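RavA (Legionella pneumophila str. Paris, PDB 6WO6) is an effector of the intracellular pathogen Legionella pneumophila whose molecular function remains unclear, and probably acts within host cells after delivery by the bacterium. Local coordinates at residues M105-K109 and R149-I154; A135-A139 and K166-F171; G183-D187 and K220-P226; A288-P292 and I324-H329. The protein carries 2 engineered substitutions. Numbering follows the deposited sequence.

Contact 1 (M105-K109 and R149-I154)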
# COMPACT_ATOMS: atom_id res chain seq x y z
N MET A 105 10.69 -12.81 -7.68
CA MET A 105 10.52 -13.12 -9.09
C MET A 105 10.94 -11.94 -9.97
O MET A 105 11.52 -12.14 -11.05
CB MET A 105 9.07 -13.52 -9.36
CG MET A 105 8.61 -13.32 -10.79
SD MET A 105 6.96 -14.01 -11.06
CE MET A 105 6.20 -13.69 -9.47
N ILE A 106 10.66 -10.71 -9.53
CA ILE A 106 11.05 -9.56 -10.33
C ILE A 106 12.56 -9.34 -10.30
O ILE A 106 13.16 -8.91 -11.29
CB ILE A 106 10.27 -8.31 -9.87
CG1 ILE A 106 8.77 -8.54 -10.09
CG2 ILE A 106 10.76 -7.06 -10.59
CD1 ILE A 106 7.98 -7.27 -10.28
N LEU A 107 13.21 -9.66 -9.17
CA LEU A 107 14.65 -9.44 -9.04
C LEU A 107 15.47 -10.57 -9.64
O LEU A 107 16.55 -10.33 -10.19
CB LEU A 107 15.02 -9.27 -7.57
CG LEU A 107 14.52 -8.01 -6.86
CD1 LEU A 107 14.92 -8.02 -5.40
CD2 LEU A 107 15.05 -6.77 -7.56
N GLU A 108 14.98 -11.81 -9.54
CA GLU A 108 15.65 -12.99 -10.10
C GLU A 108 15.71 -12.97 -11.62
O GLU A 108 16.11 -13.99 -12.21
CB GLU A 108 14.95 -14.26 -9.62
CG GLU A 108 15.16 -14.58 -8.15
CD GLU A 108 14.15 -15.57 -7.62
OE1 GLU A 108 13.23 -15.95 -8.37
OE2 GLU A 108 14.27 -15.97 -6.44
N LYS A 109 15.32 -11.86 -12.24
CA LYS A 109 15.33 -11.69 -13.69
C LYS A 109 14.48 -12.75 -14.38
O LYS A 109 14.77 -13.16 -15.51
CB LYS A 109 16.76 -11.68 -14.23
CG LYS A 109 17.75 -10.91 -13.36
CD LYS A 109 18.60 -9.94 -14.16
CE LYS A 109 17.86 -8.63 -14.41
NZ LYS A 109 18.70 -7.67 -15.18
N ARG A 149 15.87 -1.44 -6.14
CA ARG A 149 16.29 -2.30 -7.23
C ARG A 149 15.09 -2.84 -8.00
O ARG A 149 15.03 -2.74 -9.23
CB ARG A 149 17.16 -3.44 -6.70
CG ARG A 149 17.64 -4.41 -7.77
CD ARG A 149 19.11 -4.75 -7.64
NE ARG A 149 19.95 -3.87 -8.45
CZ ARG A 149 20.17 -4.04 -9.75
NH1 ARG A 149 20.94 -3.19 -10.41
NH2 ARG A 149 19.60 -5.05 -10.39
N VAL A 150 14.12 -3.41 -7.27
CA VAL A 150 12.83 -3.80 -7.85
C VAL A 150 12.34 -2.71 -8.78
O VAL A 150 12.18 -2.91 -9.99
CB VAL A 150 11.80 -4.10 -6.75
CG1 VAL A 150 10.41 -4.29 -7.35
CG2 VAL A 150 12.19 -5.32 -5.94
N SER A 151 12.14 -1.51 -8.22
CA SER A 151 11.67 -0.37 -8.99
C SER A 151 12.47 -0.19 -10.28
O SER A 151 11.90 -0.07 -11.37
CB SER A 151 11.74 0.90 -8.14
OG SER A 151 11.00 1.96 -8.72
N GLN A 152 13.81 -0.23 -10.17
CA GLN A 152 14.63 -0.01 -11.36
C GLN A 152 14.29 -1.02 -12.45
O GLN A 152 14.11 -0.64 -13.61
CB GLN A 152 16.12 -0.09 -11.00
CG GLN A 152 17.02 0.21 -12.19
CD GLN A 152 18.47 -0.17 -11.94
OE1 GLN A 152 19.04 -1.00 -12.66
NE2 GLN A 152 19.08 0.44 -10.93
N ASN A 153 14.18 -2.30 -12.09
CA ASN A 153 13.81 -3.31 -13.07
C ASN A 153 12.50 -2.93 -13.76
O ASN A 153 12.41 -2.96 -14.99
CB ASN A 153 13.69 -4.68 -12.40
CG ASN A 153 15.04 -5.35 -12.19
OD1 ASN A 153 16.09 -4.70 -12.27
ND2 ASN A 153 15.03 -6.65 -11.92
N ILE A 154 11.50 -2.51 -12.98
CA ILE A 154 10.21 -2.15 -13.56
C ILE A 154 10.37 -1.00 -14.54
O ILE A 154 9.68 -0.96 -15.57
CB ILE A 154 9.20 -1.80 -12.44
CG1 ILE A 154 9.09 -2.95 -11.44
CG2 ILE A 154 7.84 -1.50 -13.04
CD1 ILE A 154 8.46 -4.18 -12.01
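Three branched aliphatic side chains of the all-helical fold, Ile106, Val150 and Ile154, form the apolar centre where the C-terminal turn of helix 102-107 meets helix 147-157 in a helix-helix contact. Ile106 points toward the partner helix and reaches it at two levels one helical turn apart: its CD1 lies 3.6 Å from Ile154 CD1, and its CG2 is 4.3 Å from Val150 CG1. Leu107 leaves its backbone sideways, but its tip bends inward, so that Leu107 CD2 sits 3.6 Å from Val150 CG2 and 3.5 Å from Arg149 CG, against the aliphatic part of the arginine. Val150 and Ile154 also touch helix 162-181, through Phe171 and Phe163 respectively.

Further out the contact becomes polar. Glu108 is the first residue to leave helical geometry, and a helix that ends here has carbonyls in its last turn without an amide donor four residues ahead in the helix. The side chain of Asn153, one turn after Val150, serves one of them, bridging the two helices. Lys109, with positive phi, follows the helix end; its CA-to-CB bond points sideways, but the end of its side chain comes nearer, Lys109 CE lying 4.3 Å from Asn153 ND2. The one hydrogen bond across the interface runs from Asn153 ND2 to Ile106 O, at 3.0 Å.

Contact 2 (A135-A139 and K166-F171)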
# COMPACT_ATOMS: atom_id res chain seq x y z
N ALA A 135 1.15 -2.88 -7.47
CA ALA A 135 2.02 -1.95 -6.77
C ALA A 135 1.85 -2.07 -5.26
O ALA A 135 2.83 -2.05 -4.51
CB ALA A 135 1.75 -0.52 -7.23
N LEU A 136 0.60 -2.23 -4.80
CA LEU A 136 0.35 -2.43 -3.37
C LEU A 136 1.00 -3.71 -2.88
O LEU A 136 1.64 -3.73 -1.82
CB LEU A 136 -1.15 -2.46 -3.11
CG LEU A 136 -1.58 -2.71 -1.66
CD1 LEU A 136 -1.54 -1.43 -0.85
CD2 LEU A 136 -2.95 -3.35 -1.60
N ARG A 137 0.86 -4.80 -3.64
CA ARG A 137 1.45 -6.07 -3.23
C ARG A 137 2.97 -5.97 -3.15
O ARG A 137 3.59 -6.47 -2.19
CB ARG A 137 1.04 -7.18 -4.20
CG ARG A 137 1.39 -8.57 -3.73
CD ARG A 137 0.33 -9.12 -2.80
NE ARG A 137 0.79 -10.31 -2.08
CZ ARG A 137 0.90 -11.52 -2.62
NH1 ARG A 137 0.59 -11.71 -3.90
NH2 ARG A 137 1.33 -12.54 -1.89
N LEU A 138 3.59 -5.33 -4.14
CA LEU A 138 5.04 -5.19 -4.14
C LEU A 138 5.50 -4.32 -2.98
O LEU A 138 6.51 -4.62 -2.33
CB LEU A 138 5.52 -4.61 -5.47
CG LEU A 138 5.36 -5.50 -6.71
CD1 LEU A 138 5.94 -4.82 -7.94
CD2 LEU A 138 6.01 -6.86 -6.48
N ALA A 139 4.78 -3.23 -2.69
CA ALA A 139 5.12 -2.41 -1.53
C ALA A 139 4.96 -3.20 -0.24
O ALA A 139 5.72 -2.97 0.72
CB ALA A 139 4.25 -1.15 -1.50
N LYS A 166 2.87 3.84 -10.59
CA LYS A 166 2.14 3.39 -9.41
C LYS A 166 3.06 2.66 -8.44
O LYS A 166 2.91 2.79 -7.22
CB LYS A 166 0.97 2.49 -9.82
CG LYS A 166 -0.11 3.19 -10.63
CD LYS A 166 -0.79 4.29 -9.83
CE LYS A 166 -1.79 5.04 -10.69
NZ LYS A 166 -2.30 6.26 -10.02
N VAL A 167 4.01 1.87 -8.96
CA VAL A 167 4.95 1.18 -8.08
C VAL A 167 5.82 2.18 -7.33
O VAL A 167 6.06 2.04 -6.12
CB VAL A 167 5.79 0.17 -8.88
CG1 VAL A 167 7.01 -0.27 -8.07
CG2 VAL A 167 4.95 -1.03 -9.24
N GLY A 168 6.30 3.21 -8.03
CA GLY A 168 7.03 4.27 -7.36
C GLY A 168 6.21 4.93 -6.26
O GLY A 168 6.71 5.16 -5.15
N HIS A 169 4.94 5.21 -6.54
CA HIS A 169 4.08 5.86 -5.55
C HIS A 169 3.89 4.99 -4.31
O HIS A 169 3.99 5.48 -3.18
CB HIS A 169 2.73 6.20 -6.19
CG HIS A 169 2.81 7.27 -7.24
ND1 HIS A 169 1.80 7.49 -8.15
CD2 HIS A 169 3.78 8.17 -7.53
CE1 HIS A 169 2.14 8.48 -8.95
NE2 HIS A 169 3.34 8.91 -8.59
N ALA A 170 3.58 3.71 -4.52
CA ALA A 170 3.36 2.81 -3.38
C ALA A 170 4.63 2.64 -2.56
O ALA A 170 4.58 2.62 -1.32
CB ALA A 170 2.85 1.46 -3.87
N PHE A 171 5.79 2.53 -3.23
CA PHE A 171 7.05 2.45 -2.50
C PHE A 171 7.29 3.70 -1.66
O PHE A 171 7.74 3.61 -0.51
CB PHE A 171 8.21 2.23 -3.47
CG PHE A 171 8.42 0.80 -3.86
CD1 PHE A 171 7.96 -0.22 -3.04
CD2 PHE A 171 9.08 0.47 -5.03
CE1 PHE A 171 8.16 -1.55 -3.39
CE2 PHE A 171 9.28 -0.85 -5.39
CZ PHE A 171 8.82 -1.86 -4.57
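Lys166 brings mainly its backbone to helix 131-141: its carbonyl O lies 3.5 Å from Ala135 CB, while the end of its side chain leads away to a salt bridge with Glu202. At Val167 the helices are close, with 4.5 Å between Val167 CA and Ala135 CA, a spacing that the small alanine permits. Val167 CG2 packs 3.8 Å from Ala135 CB and 4.1 Å from Leu138 CD1. This is a buried helix-helix crossing in the alpha-helical fold, the short axes approaching to 8.5 Å at -41° and running in broadly the same direction, with helix 147-157 between them in sequence. One turn on, Ala170 points its methyl between two alanines of the partner, Ala170 CB lying 4.1 Å from Ala135 CB and 3.8 Å from Ala139 CB; Phe203 also covers Ala135 and Ala170. The Phe171 ring comes up beside Leu138 and Ala139 and reaches on to Val150 of helix 147-157: Phe171 CE1 is 3.6 Å from Leu138 O, which meets the ring edge, and 3.7 Å from Ala139 CA.

Contact 3 (G183-D187 and K220-P226)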
# COMPACT_ATOMS: atom_id res chain seq x y z
N GLY A 183 7.84 7.10 13.28
CA GLY A 183 9.06 7.58 13.89
C GLY A 183 8.81 8.59 15.00
O GLY A 183 7.69 8.76 15.50
N ASP A 184 9.88 9.26 15.40
CA ASP A 184 9.82 10.27 16.46
C ASP A 184 9.24 11.60 15.99
O ASP A 184 8.88 12.43 16.83
CB ASP A 184 11.21 10.51 17.05
CG ASP A 184 11.69 9.34 17.89
OD1 ASP A 184 10.85 8.66 18.51
OD2 ASP A 184 12.92 9.11 17.94
N ARG A 185 9.13 11.82 14.68
CA ARG A 185 8.58 13.06 14.13
C ARG A 185 7.48 12.74 13.12
O ARG A 185 7.61 13.02 11.93
CB ARG A 185 9.67 13.91 13.49
CG ARG A 185 10.69 14.48 14.47
CD ARG A 185 10.03 15.44 15.45
NE ARG A 185 9.25 16.47 14.77
CZ ARG A 185 9.69 17.69 14.50
NH1 ARG A 185 10.92 18.05 14.86
NH2 ARG A 185 8.91 18.56 13.87
N PRO A 186 6.36 12.17 13.58
CA PRO A 186 5.29 11.78 12.63
C PRO A 186 4.60 12.96 11.96
O PRO A 186 3.85 12.74 11.00
CB PRO A 186 4.31 11.00 13.51
CG PRO A 186 4.54 11.51 14.89
CD PRO A 186 6.00 11.83 14.97
N ASP A 187 4.82 14.20 12.42
CA ASP A 187 4.26 15.34 11.72
C ASP A 187 4.94 15.57 10.37
O ASP A 187 4.34 16.15 9.46
CB ASP A 187 4.37 16.60 12.58
CG ASP A 187 5.79 16.87 13.03
OD1 ASP A 187 6.36 16.01 13.74
OD2 ASP A 187 6.35 17.93 12.68
N LYS A 220 2.82 11.26 19.91
CA LYS A 220 3.95 11.94 19.29
C LYS A 220 3.50 13.09 18.39
O LYS A 220 4.17 14.12 18.31
CB LYS A 220 4.80 10.95 18.49
CG LYS A 220 5.42 9.85 19.34
CD LYS A 220 6.62 9.22 18.64
CE LYS A 220 7.12 7.99 19.38
NZ LYS A 220 6.18 6.85 19.24
N LEU A 221 2.35 12.94 17.72
CA LEU A 221 1.82 14.03 16.91
C LEU A 221 1.45 15.22 17.78
O LEU A 221 1.86 16.35 17.51
CB LEU A 221 0.60 13.55 16.11
CG LEU A 221 0.89 12.78 14.83
CD1 LEU A 221 -0.40 12.29 14.19
CD2 LEU A 221 1.67 13.65 13.86
N ALA A 222 0.67 14.98 18.84
CA ALA A 222 0.29 16.06 19.75
C ALA A 222 1.52 16.73 20.35
O ALA A 222 1.49 17.94 20.62
CB ALA A 222 -0.63 15.54 20.85
N LEU A 223 2.59 15.97 20.56
CA LEU A 223 3.78 16.55 21.19
C LEU A 223 4.60 17.38 20.21
O LEU A 223 5.02 18.50 20.54
CB LEU A 223 4.63 15.44 21.81
CG LEU A 223 5.91 15.89 22.52
CD1 LEU A 223 5.58 16.88 23.63
CD2 LEU A 223 6.67 14.70 23.07
N ARG A 224 4.85 16.87 19.00
CA ARG A 224 5.84 17.48 18.11
C ARG A 224 5.24 18.31 16.98
O ARG A 224 5.98 19.08 16.36
CB ARG A 224 6.74 16.40 17.50
CG ARG A 224 7.10 15.26 18.44
CD ARG A 224 8.15 15.64 19.48
NE ARG A 224 8.49 14.49 20.32
CZ ARG A 224 9.51 13.66 20.08
NH1 ARG A 224 10.30 13.86 19.03
NH2 ARG A 224 9.74 12.64 20.89
N THR A 225 3.95 18.17 16.68
CA THR A 225 3.37 18.92 15.57
C THR A 225 3.35 20.41 15.90
O THR A 225 2.95 20.79 17.00
CB THR A 225 1.95 18.45 15.26
OG1 THR A 225 1.95 17.03 15.07
CG2 THR A 225 1.43 19.11 13.99
N PRO A 226 3.78 21.28 14.98
CA PRO A 226 3.61 22.72 15.21
C PRO A 226 2.14 23.11 15.16
O PRO A 226 1.33 22.48 14.47
CB PRO A 226 4.39 23.35 14.05
CG PRO A 226 5.32 22.28 13.58
CD PRO A 226 4.57 21.00 13.78
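Gly183, just beyond helix 162-181, offers its backbone to a lysine side chain, Gly183 O lying 3.3 Å from Lys220 CD. Asp184 follows at the exposed edge; its carbonyl O lies over one face of the Arg224 guanidinium, 3.0 Å from Arg224 NH1, but the angle is too poor for a hydrogen bond. Arg185 starts away from helix 214-224, then folds back: Arg185 NE is 3.7 Å from Arg224 CB. The Arg185 guanidinium is held within its own loop by a bidentate salt bridge, Arg185 NE to Asp187 OD1 at 3.1 Å and Arg185 NH2 to Asp187 OD2 at 2.9 Å. Pro186 points toward the helix and packs its ring on it, with Pro186 CG 3.7 Å from both Lys220 CB and Leu221 CD2. Asp187 CB then meets Thr225 OG1 at 3.5 Å, where helix 214-224 ends and Thr225 OG1 hydrogen-bonds Leu221 O at 2.5 Å. The contact thus joins an interhelical loop to a helix end in the all-helical fold, with helix 188-191 following Asp187, helix 246-265 packing on Leu221 and helix 230-240 touching Thr225.

Contact 4 (A288-P292 and I324-H329)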
# COMPACT_ATOMS: atom_id res chain seq x y z
N ALA A 288 0.66 10.01 28.00
CA ALA A 288 1.52 10.48 29.09
C ALA A 288 2.75 11.21 28.57
O ALA A 288 3.28 12.09 29.26
CB ALA A 288 1.92 9.30 29.97
N ILE A 289 3.20 10.88 27.36
CA ILE A 289 4.39 11.50 26.78
C ILE A 289 4.27 13.02 26.73
O ILE A 289 5.28 13.72 26.69
CB ILE A 289 4.66 10.91 25.37
CG1 ILE A 289 6.05 11.29 24.88
CG2 ILE A 289 3.60 11.38 24.39
CD1 ILE A 289 6.37 10.75 23.51
N LEU A 290 3.04 13.54 26.75
CA LEU A 290 2.84 14.98 26.68
C LEU A 290 3.33 15.69 27.94
O LEU A 290 3.73 16.86 27.86
CB LEU A 290 1.37 15.30 26.45
CG LEU A 290 0.84 15.17 25.02
CD1 LEU A 290 -0.67 15.33 25.00
CD2 LEU A 290 1.50 16.22 24.15
N PHE A 291 3.33 15.02 29.09
CA PHE A 291 3.39 15.74 30.36
C PHE A 291 4.79 16.23 30.77
O PHE A 291 4.92 17.39 31.17
CB PHE A 291 2.78 14.90 31.47
CG PHE A 291 1.28 14.87 31.44
CD1 PHE A 291 0.61 14.00 30.58
CD2 PHE A 291 0.54 15.72 32.23
CE1 PHE A 291 -0.77 13.98 30.54
CE2 PHE A 291 -0.84 15.70 32.20
CZ PHE A 291 -1.50 14.83 31.35
N PRO A 292 5.84 15.40 30.70
CA PRO A 292 7.16 15.90 31.14
C PRO A 292 7.62 17.15 30.39
O PRO A 292 8.19 18.05 31.01
CB PRO A 292 8.09 14.71 30.88
CG PRO A 292 7.20 13.53 30.98
CD PRO A 292 5.90 13.97 30.37
N ILE A 324 1.10 9.49 36.23
CA ILE A 324 1.16 9.88 34.82
C ILE A 324 2.61 10.01 34.37
O ILE A 324 2.97 9.59 33.26
CB ILE A 324 0.37 11.18 34.60
CG1 ILE A 324 -1.12 10.94 34.79
CG2 ILE A 324 0.65 11.74 33.21
CD1 ILE A 324 -1.90 12.20 35.05
N ASN A 325 3.46 10.60 35.21
CA ASN A 325 4.87 10.72 34.86
C ASN A 325 5.54 9.35 34.77
O ASN A 325 6.43 9.14 33.94
CB ASN A 325 5.59 11.61 35.88
CG ASN A 325 6.46 12.65 35.22
OD1 ASN A 325 5.99 13.74 34.87
ND2 ASN A 325 7.74 12.34 35.03
N GLY A 326 5.12 8.41 35.62
CA GLY A 326 5.64 7.06 35.53
C GLY A 326 5.20 6.34 34.26
O GLY A 326 5.95 5.51 33.73
N ALA A 327 4.00 6.64 33.77
CA ALA A 327 3.56 6.06 32.50
C ALA A 327 4.38 6.60 31.34
O ALA A 327 4.57 5.90 30.34
CB ALA A 327 2.07 6.34 32.28
N ALA A 328 4.85 7.84 31.44
CA ALA A 328 5.87 8.33 30.52
C ALA A 328 7.19 7.61 30.79
O ALA A 328 7.31 6.82 31.73
CB ALA A 328 6.01 9.84 30.65
N HIS A 329 8.19 7.89 29.96
CA HIS A 329 9.44 7.11 29.96
C HIS A 329 9.13 5.63 29.75
O HIS A 329 9.74 4.76 30.38
CB HIS A 329 10.25 7.33 31.24
CG HIS A 329 10.21 8.74 31.76
ND1 HIS A 329 9.49 9.10 32.88
CD2 HIS A 329 10.79 9.87 31.30
CE1 HIS A 329 9.64 10.39 33.10
NE2 HIS A 329 10.42 10.88 32.15
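Apolar contacts dominate this junction between residues 288-292, on helix 290-294, and the end of helix 311-327, near the C terminus of the alpha-helical chain. Ala288 points its methyl into the final turn of the longer helix: Ala288 CB lies 3.8 Å from Ala327 CB, 4.2 Å from Ala328 CB and 4.3 Å from Ile324 CG2. With so little side chain between them, the backbones come close, Ala288 CA and Ala328 CA being 5.1 Å apart. Pro292 adds a second apolar point, its CG 3.9 Å from Ala328 CB.

A CH-pi interaction is made next to this: Ile324 CG2 sits over the face of the Phe291 ring, 3.7 Å from its centroid and 20° off the ring normal.

Backbone and polar groups contribute by van der Waals contact, with no hydrogen bond between the segments. Ile324 O, which accepts the helical bond from Ala328 N, also lies 3.5 Å from Ala288 CB. At the edge of the contact, Pro292 CG is 4.1 Å from Asn325 OD1 and 4.3 Å from His329 NE2. Helix 281-286 lies alongside, its Cys284 touching both Phe291 and Ile324, while Leu290 packs on helices 214-224 and 246-265.

From the N terminus, the chain first passes through residues 105-109 and 135-139, then returns to each in the same order, at 149-154 and 166-171. Contacts 1 and 2 therefore cross: each loop closes around a segment of the other, weaving helices 102-107, 131-141, 147-157 and 162-181 into one bundle. Ile106 meets Leu138 where they join, and Val150 meets Phe171. Helix 162-181 then leads out to contact 3, whose centre is about 26 Å from that of contact 2 and which closes its loop at 220-226. Contact 4 follows in series, bringing 324-329 back onto 288-292; Leu290 against Ala222 and Leu223 joins it to contact 3.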